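Local structure of malonyl CoA-acyl carrier protein transacylase (Bartonella henselae, 3QAT) at residues S103-C106 / T110-L113; N166-G171 / T288-R293. The protein probably transfers malonyl groups from coenzyme A to acyl carrier protein, the malonyltransferase step (EC 2.3.1.39) that supplies fatty acid biosynthesis. All blocks are in the same frame, centred on the assembly; numbering follows the deposited sequence.

Contact 1: S103-C106 / T110-L113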
ATOM      1  N   SER A 103      -3.309   6.062  -3.039  1.00  6.45           N
ATOM      2  CA  SER A 103      -2.358   6.813  -3.861  1.00  6.72           C
ATOM      3  C   SER A 103      -2.591   6.569  -5.352  1.00  7.17           C
ATOM      4  O   SER A 103      -2.577   7.499  -6.144  1.00  8.16           O
ATOM      5  CB  SER A 103      -0.930   6.402  -3.518  1.00  6.79           C
ATOM      6  OG  SER A 103      -0.746   6.474  -2.104  1.00  7.01           O
ATOM      7  N   ALA A 104      -2.814   5.311  -5.696  1.00  7.85           N
ATOM      8  CA  ALA A 104      -3.078   4.900  -7.089  1.00  7.78           C
ATOM      9  C   ALA A 104      -4.343   5.581  -7.629  1.00  7.90           C
ATOM     10  O   ALA A 104      -4.356   6.111  -8.748  1.00  8.63           O
ATOM     11  CB  ALA A 104      -3.207   3.399  -7.128  1.00  7.89           C
ATOM     12  N   LEU A 105      -5.396   5.588  -6.822  1.00  7.42           N
ATOM     13  CA  LEU A 105      -6.649   6.215  -7.231  1.00  8.18           C
ATOM     14  C   LEU A 105      -6.512   7.731  -7.358  1.00  8.54           C
ATOM     15  O   LEU A 105      -7.085   8.318  -8.256  1.00 10.75           O
ATOM     16  CB  LEU A 105      -7.802   5.803  -6.306  1.00  7.90           C
ATOM     17  CG  LEU A 105      -8.248   4.332  -6.428  1.00  7.83           C
ATOM     18  CD1 LEU A 105      -9.169   3.916  -5.287  1.00  8.28           C
ATOM     19  CD2 LEU A 105      -8.958   4.075  -7.801  1.00 10.42           C
ATOM     20  N   CYS A 106      -5.739   8.372  -6.476  1.00  8.49           N
ATOM     21  CA  CYS A 106      -5.505   9.790  -6.628  1.00  8.78           C
ATOM     22  C   CYS A 106      -4.723  10.067  -7.935  1.00  9.12           C
ATOM     23  O   CYS A 106      -5.034  11.006  -8.686  1.00  9.78           O
ATOM     24  CB  CYS A 106      -4.762  10.318  -5.378  1.00  7.60           C
ATOM     25  SG  CYS A 106      -4.541  12.130  -5.389  1.00 10.29           S
ATOM     26  N   THR A 110      -9.337   9.645  -9.404  1.00 11.93           N
ATOM     27  CA  THR A 110     -10.608   9.230  -8.787  1.00 11.18           C
ATOM     28  C   THR A 110     -10.984  10.103  -7.603  1.00 11.21           C
ATOM     29  O   THR A 110     -12.169  10.412  -7.414  1.00 11.15           O
ATOM     30  CB  THR A 110     -10.541   7.733  -8.377  1.00 10.80           C
ATOM     31  OG1 THR A 110     -10.655   6.941  -9.567  1.00 12.01           O
ATOM     32  CG2 THR A 110     -11.668   7.294  -7.390  1.00 10.99           C
ATOM     33  N   PHE A 111      -9.984  10.440  -6.786  1.00 10.87           N
ATOM     34  CA  PHE A 111     -10.168  11.366  -5.673  1.00 10.24           C
ATOM     35  C   PHE A 111      -9.214  12.552  -5.814  1.00 10.22           C
ATOM     36  O   PHE A 111      -8.107  12.429  -6.364  1.00 11.14           O
ATOM     37  CB  PHE A 111      -9.784  10.727  -4.330  1.00  9.86           C
ATOM     38  CG  PHE A 111     -10.444   9.412  -4.029  1.00 10.00           C
ATOM     39  CD1 PHE A 111     -11.838   9.301  -3.959  1.00 11.17           C
ATOM     40  CD2 PHE A 111      -9.649   8.287  -3.779  1.00 11.29           C
ATOM     41  CE1 PHE A 111     -12.446   8.080  -3.638  1.00 11.93           C
ATOM     42  CE2 PHE A 111     -10.236   7.057  -3.457  1.00 10.91           C
ATOM     43  CZ  PHE A 111     -11.643   6.959  -3.382  1.00 10.51           C
ATOM     44  N   SER A 112      -9.627  13.701  -5.284  1.00  9.29           N
ATOM     45  CA  SER A 112      -8.729  14.856  -5.204  1.00  9.43           C
ATOM     46  C   SER A 112      -7.619  14.577  -4.193  1.00  8.74           C
ATOM     47  O   SER A 112      -7.764  13.720  -3.317  1.00  9.57           O
ATOM     48  CB  SER A 112      -9.453  16.134  -4.771  1.00  9.68           C
ATOM     49  OG  SER A 112      -9.878  16.089  -3.391  1.00  9.73           O
ATOM     50  N   LEU A 113      -6.551  15.352  -4.287  1.00  8.78           N
ATOM     51  CA  LEU A 113      -5.465  15.221  -3.307  1.00  8.28           C
ATOM     52  C   LEU A 113      -5.916  15.530  -1.873  1.00  8.38           C
ATOM     53  O   LEU A 113      -5.581  14.802  -0.934  1.00  8.39           O
ATOM     54  CB  LEU A 113      -4.290  16.119  -3.706  1.00  8.40           C
ATOM     55  CG  LEU A 113      -3.088  16.078  -2.726  1.00  7.34           C
ATOM     56  CD1 LEU A 113      -2.432  14.684  -2.623  1.00  8.59           C
ATOM     57  CD2 LEU A 113      -2.046  17.070  -3.165  1.00 10.03           C
TER
HETATM   58  O   HOH W   1      -6.673  13.502  -8.381  1.00 19.85           O
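Leu105 meets the chain that turns back against it through both its backbone and its side chain. Its carbonyl O accepts the amide of Thr110, with N and O 2.9 Å apart, residue i+5 donating back to residue i, which closes the turn at the helix end. The donor lies 27° off the carbonyl plane. The two leucine branches divide the work. CD2 rests on Thr110 OG1 at 3.8 Å, while CD1 reaches the Phe111 ring at CE2, also 3.8 Å away, and Leu105 CB fills the angle between the two neighbours. The other branch of Thr110, CG2, stands anti to the backbone N and lies over the centre of the Phe111 ring, 3.8 Å above its plane. One ring face is thus lined by the preceding residue and the CE2 corner by the leucine. Cys106 works further along: SG is swung anti to its backbone N (chi1 -175°) and lies against the backbone of 111-113, 3.7 Å from Phe111 O and 3.8 Å from Leu113 CA. A water donates to both Cys106 O and Phe111 O, the latter at 2.7 Å, tying one carbonyl near the helix end to the returning chain. Phe111 N is buried here without a partner. Outside this shell, Thr110 OG1 is hydrogen-bonded to Thr228 O, and Leu105 and Phe111 both pack on Leu253 of helix 246-258. Cys106 also touches Met74 of helix 62-82. At the far end Ser112 N-caps the next helix, its OG bonded to Asp115 N. The arrangement is a tight turn between helices 100-107 and 113-129, the first of which starts at the last glycine of the apparent GxSxG nucleophile elbow of the acyltransferase fold.

Contact 2: N166-G171 / T288-R293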
ATOM      1  N   ASN A 166      -1.266 -10.579   4.113  1.00 11.26           N
ATOM      2  CA  ASN A 166      -0.656 -10.237   2.816  1.00 11.59           C
ATOM      3  C   ASN A 166      -0.130 -11.524   2.189  1.00 11.87           C
ATOM      4  O   ASN A 166       0.504 -12.344   2.883  1.00 13.17           O
ATOM      5  CB  ASN A 166       0.633  -9.422   2.929  1.00 11.00           C
ATOM      6  CG  ASN A 166       0.521  -8.005   3.506  1.00 10.40           C
ATOM      7  OD1 ASN A 166       1.587  -7.387   3.630  1.00 12.18           O
ATOM      8  ND2 ASN A 166      -0.681  -7.450   3.796  1.00 11.69           N
ATOM      9  N   ASP A 167      -0.280 -11.668   0.883  1.00 11.24           N
ATOM     10  CA  ASP A 167       0.443 -12.673   0.135  1.00 11.82           C
ATOM     11  C   ASP A 167       1.363 -11.843  -0.774  1.00 10.83           C
ATOM     12  O   ASP A 167       0.910 -11.310  -1.793  1.00 10.81           O
ATOM     13  CB  ASP A 167      -0.556 -13.520  -0.687  1.00 13.05           C
ATOM     14  CG  ASP A 167       0.133 -14.516  -1.622  1.00 16.17           C
ATOM     15  OD1 ASP A 167       1.283 -14.898  -1.362  1.00 18.72           O
ATOM     16  OD2 ASP A 167      -0.476 -14.929  -2.641  1.00 17.23           O
ATOM     17  N   ASN A 168       2.631 -11.692  -0.382  1.00 10.16           N
ATOM     18  CA  ASN A 168       3.527 -10.708  -1.020  1.00 10.26           C
ATOM     19  C   ASN A 168       4.407 -11.178  -2.160  1.00 11.55           C
ATOM     20  O   ASN A 168       4.986 -10.354  -2.880  1.00 12.31           O
ATOM     21  CB  ASN A 168       4.366  -9.975   0.036  1.00  9.43           C
ATOM     22  CG  ASN A 168       3.523  -9.007   0.840  1.00 10.78           C
ATOM     23  OD1 ASN A 168       2.527  -8.472   0.323  1.00  8.96           O
ATOM     24  ND2 ASN A 168       3.909  -8.772   2.103  1.00  9.44           N
ATOM     25  N   GLY A 169       4.455 -12.480  -2.366  1.00 12.44           N
ATOM     26  CA  GLY A 169       5.337 -13.049  -3.388  1.00 14.40           C
ATOM     27  C   GLY A 169       6.689 -13.381  -2.775  1.00 15.91           C
ATOM     28  O   GLY A 169       6.987 -13.002  -1.636  1.00 14.16           O
ATOM     29  N   GLY A 170       7.515 -14.101  -3.525  1.00 16.46           N
ATOM     30  CA  GLY A 170       8.834 -14.460  -3.039  1.00 17.86           C
ATOM     31  C   GLY A 170       8.799 -15.325  -1.792  1.00 17.82           C
ATOM     32  O   GLY A 170       9.764 -15.339  -1.021  1.00 19.35           O
ATOM     33  N   GLY A 171       7.699 -16.033  -1.597  1.00 17.26           N
ATOM     34  CA  GLY A 171       7.496 -16.858  -0.405  1.00 16.44           C
ATOM     35  C   GLY A 171       7.210 -16.064   0.870  1.00 15.14           C
ATOM     36  O   GLY A 171       7.260 -16.629   1.972  1.00 15.23           O
ATOM     37  N   THR A 288       9.545  -3.018  -5.475  1.00  7.97           N
ATOM     38  CA  THR A 288      10.500  -3.432  -6.507  1.00  8.69           C
ATOM     39  C   THR A 288      11.205  -4.731  -6.097  1.00  9.23           C
ATOM     40  O   THR A 288      11.390  -5.639  -6.936  1.00  9.39           O
ATOM     41  CB  THR A 288      11.468  -2.268  -6.793  1.00  8.60           C
ATOM     42  OG1 THR A 288      10.722  -1.171  -7.334  1.00  9.95           O
ATOM     43  CG2 THR A 288      12.570  -2.679  -7.806  1.00  9.82           C
ATOM     44  N   GLY A 289      11.567  -4.833  -4.815  1.00  9.04           N
ATOM     45  CA  GLY A 289      12.175  -6.068  -4.267  1.00  9.48           C
ATOM     46  C   GLY A 289      11.237  -7.262  -4.436  1.00  9.91           C
ATOM     47  O   GLY A 289      11.659  -8.339  -4.891  1.00 11.73           O
ATOM     48  N   LEU A 290       9.957  -7.061  -4.134  1.00  9.18           N
ATOM     49  CA  LEU A 290       8.963  -8.115  -4.308  1.00  8.89           C
ATOM     50  C   LEU A 290       8.792  -8.499  -5.786  1.00  9.90           C
ATOM     51  O   LEU A 290       8.729  -9.681  -6.102  1.00 11.00           O
ATOM     52  CB  LEU A 290       7.612  -7.715  -3.715  1.00  8.91           C
ATOM     53  CG  LEU A 290       7.550  -7.472  -2.213  1.00  9.32           C
ATOM     54  CD1 LEU A 290       6.190  -6.931  -1.783  1.00  9.87           C
ATOM     55  CD2 LEU A 290       7.849  -8.788  -1.460  1.00 12.19           C
ATOM     56  N   ALA A 291       8.700  -7.494  -6.657  1.00 10.42           N
ATOM     57  CA  ALA A 291       8.439  -7.753  -8.099  1.00 10.89           C
ATOM     58  C   ALA A 291       9.533  -8.636  -8.675  1.00 12.70           C
ATOM     59  O   ALA A 291       9.244  -9.584  -9.420  1.00 12.56           O
ATOM     60  CB  ALA A 291       8.322  -6.455  -8.908  1.00 10.92           C
ATOM     61  N   ARG A 292      10.783  -8.350  -8.308  1.00 12.30           N
ATOM     62  CA  ARG A 292      11.916  -9.121  -8.823  1.00 14.11           C
ATOM     63  C   ARG A 292      11.935 -10.575  -8.346  1.00 14.53           C
ATOM     64  O   ARG A 292      12.453 -11.464  -9.061  1.00 15.94           O
ATOM     65  CB  ARG A 292      13.238  -8.396  -8.522  1.00 14.73           C
ATOM     66  CG  ARG A 292      13.342  -7.064  -9.263  1.00 17.05           C
ATOM     67  CD  ARG A 292      14.709  -6.404  -9.105  1.00 22.33           C
ATOM     68  NE  ARG A 292      14.746  -5.128  -9.818  1.00 24.49           N
ATOM     69  CZ  ARG A 292      15.415  -4.056  -9.398  1.00 27.99           C
ATOM     70  NH1 ARG A 292      16.092  -4.102  -8.248  1.00 28.20           N
ATOM     71  NH2 ARG A 292      15.386  -2.929 -10.107  1.00 27.63           N
ATOM     72  N   ARG A 293      11.360 -10.823  -7.171  1.00 13.65           N
ATOM     73  CA  ARG A 293      11.236 -12.177  -6.623  1.00 14.71           C
ATOM     74  C   ARG A 293      10.079 -12.907  -7.293  1.00 15.32           C
ATOM     75  O   ARG A 293      10.166 -14.112  -7.541  1.00 17.13           O
ATOM     76  CB  ARG A 293      11.053 -12.145  -5.109  1.00 14.77           C
ATOM     77  CG  ARG A 293      12.340 -11.772  -4.368  1.00 17.20           C
ATOM     78  CD  ARG A 293      12.115 -11.627  -2.865  1.00 20.63           C
ATOM     79  NE  ARG A 293      13.303 -11.110  -2.178  1.00 25.33           N
ATOM     80  CZ  ARG A 293      14.342 -11.851  -1.793  1.00 29.68           C
ATOM     81  NH1 ARG A 293      14.365 -13.172  -2.015  1.00 31.15           N
ATOM     82  NH2 ARG A 293      15.376 -11.268  -1.185  1.00 31.44           N
TER
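Asn168, which meets Leu290 through CB and its carbonyl, has its amide held at both ends. ND2 donates to Asn166 OD1 over 3.1 Å, in the carbonyl plane and on a lone pair, with an N-H...O angle of 154°. OD1 accepts a hydrogen bond from His97 NE2, part of the apparent GxSxG nucleophile elbow, and Asn166 also touches His207, which places the asparagines beside the probable active site. The two bonds fix the rotation of the amide, and the acceptor Asn166 lies almost in the Asn168 amide plane. With the amide drawn off to these partners, the helix is met by the root of the residue. CG stands beside the backbone N (chi1 -72°), and CB lies 4.0 Å from Leu290 CD2. The peptide oxygen goes deeper into the leucine: Asn168 O is 3.6 Å from Leu290 CD2 and close to CB, CG and CD1 as well, so the hydrocarbon of Leu290 lies against this buried oxygen, for which the model offers no hydrogen-bond partner. Helix 286-294, which brings Leu290, is the connection of a beta-alpha-beta crossover between parallel strands 275-281 and 299-303, in the large alpha/beta subdomain of the acyltransferase fold. Strand 162-169 belongs to the mixed sheet of the smaller, ferredoxin-like subdomain, so the two subdomains meet here. Trp263 touches both Asn168 and Leu290. Gly169 and Gly170, both with positive phi, carry the chain round, and the second brings bare backbone up to the helix: Gly170 CA lies 3.8 Å from Arg293 CB. From that point Arg293, which also touches Gln172, runs extended from CG to NE toward the surface, where it touches a crystal neighbour and may be shaped by crystal packing.

In the fold
The two contacts lie on opposite sides of the chain's centre, their centres 25 Å apart, and share no helix or strand. Contact 1 is local, joining neighbouring parts of the chain with three residues between its segments; contact 2 brings together segments separated by 116 residues. Both are largely buried, but contact 2 runs out to an exposed arginine at its edge, and contact 1 has its exposed residue at a helix N-cap. Their chemistry differs accordingly: a direct backbone hydrogen bond and a water bridge close contact 1, whereas 166-171 and 288-293 meet by van der Waals contact alone, their side-chain amides bonding within a segment or to other partners, and one buried carbonyl, Asn168 O, without any.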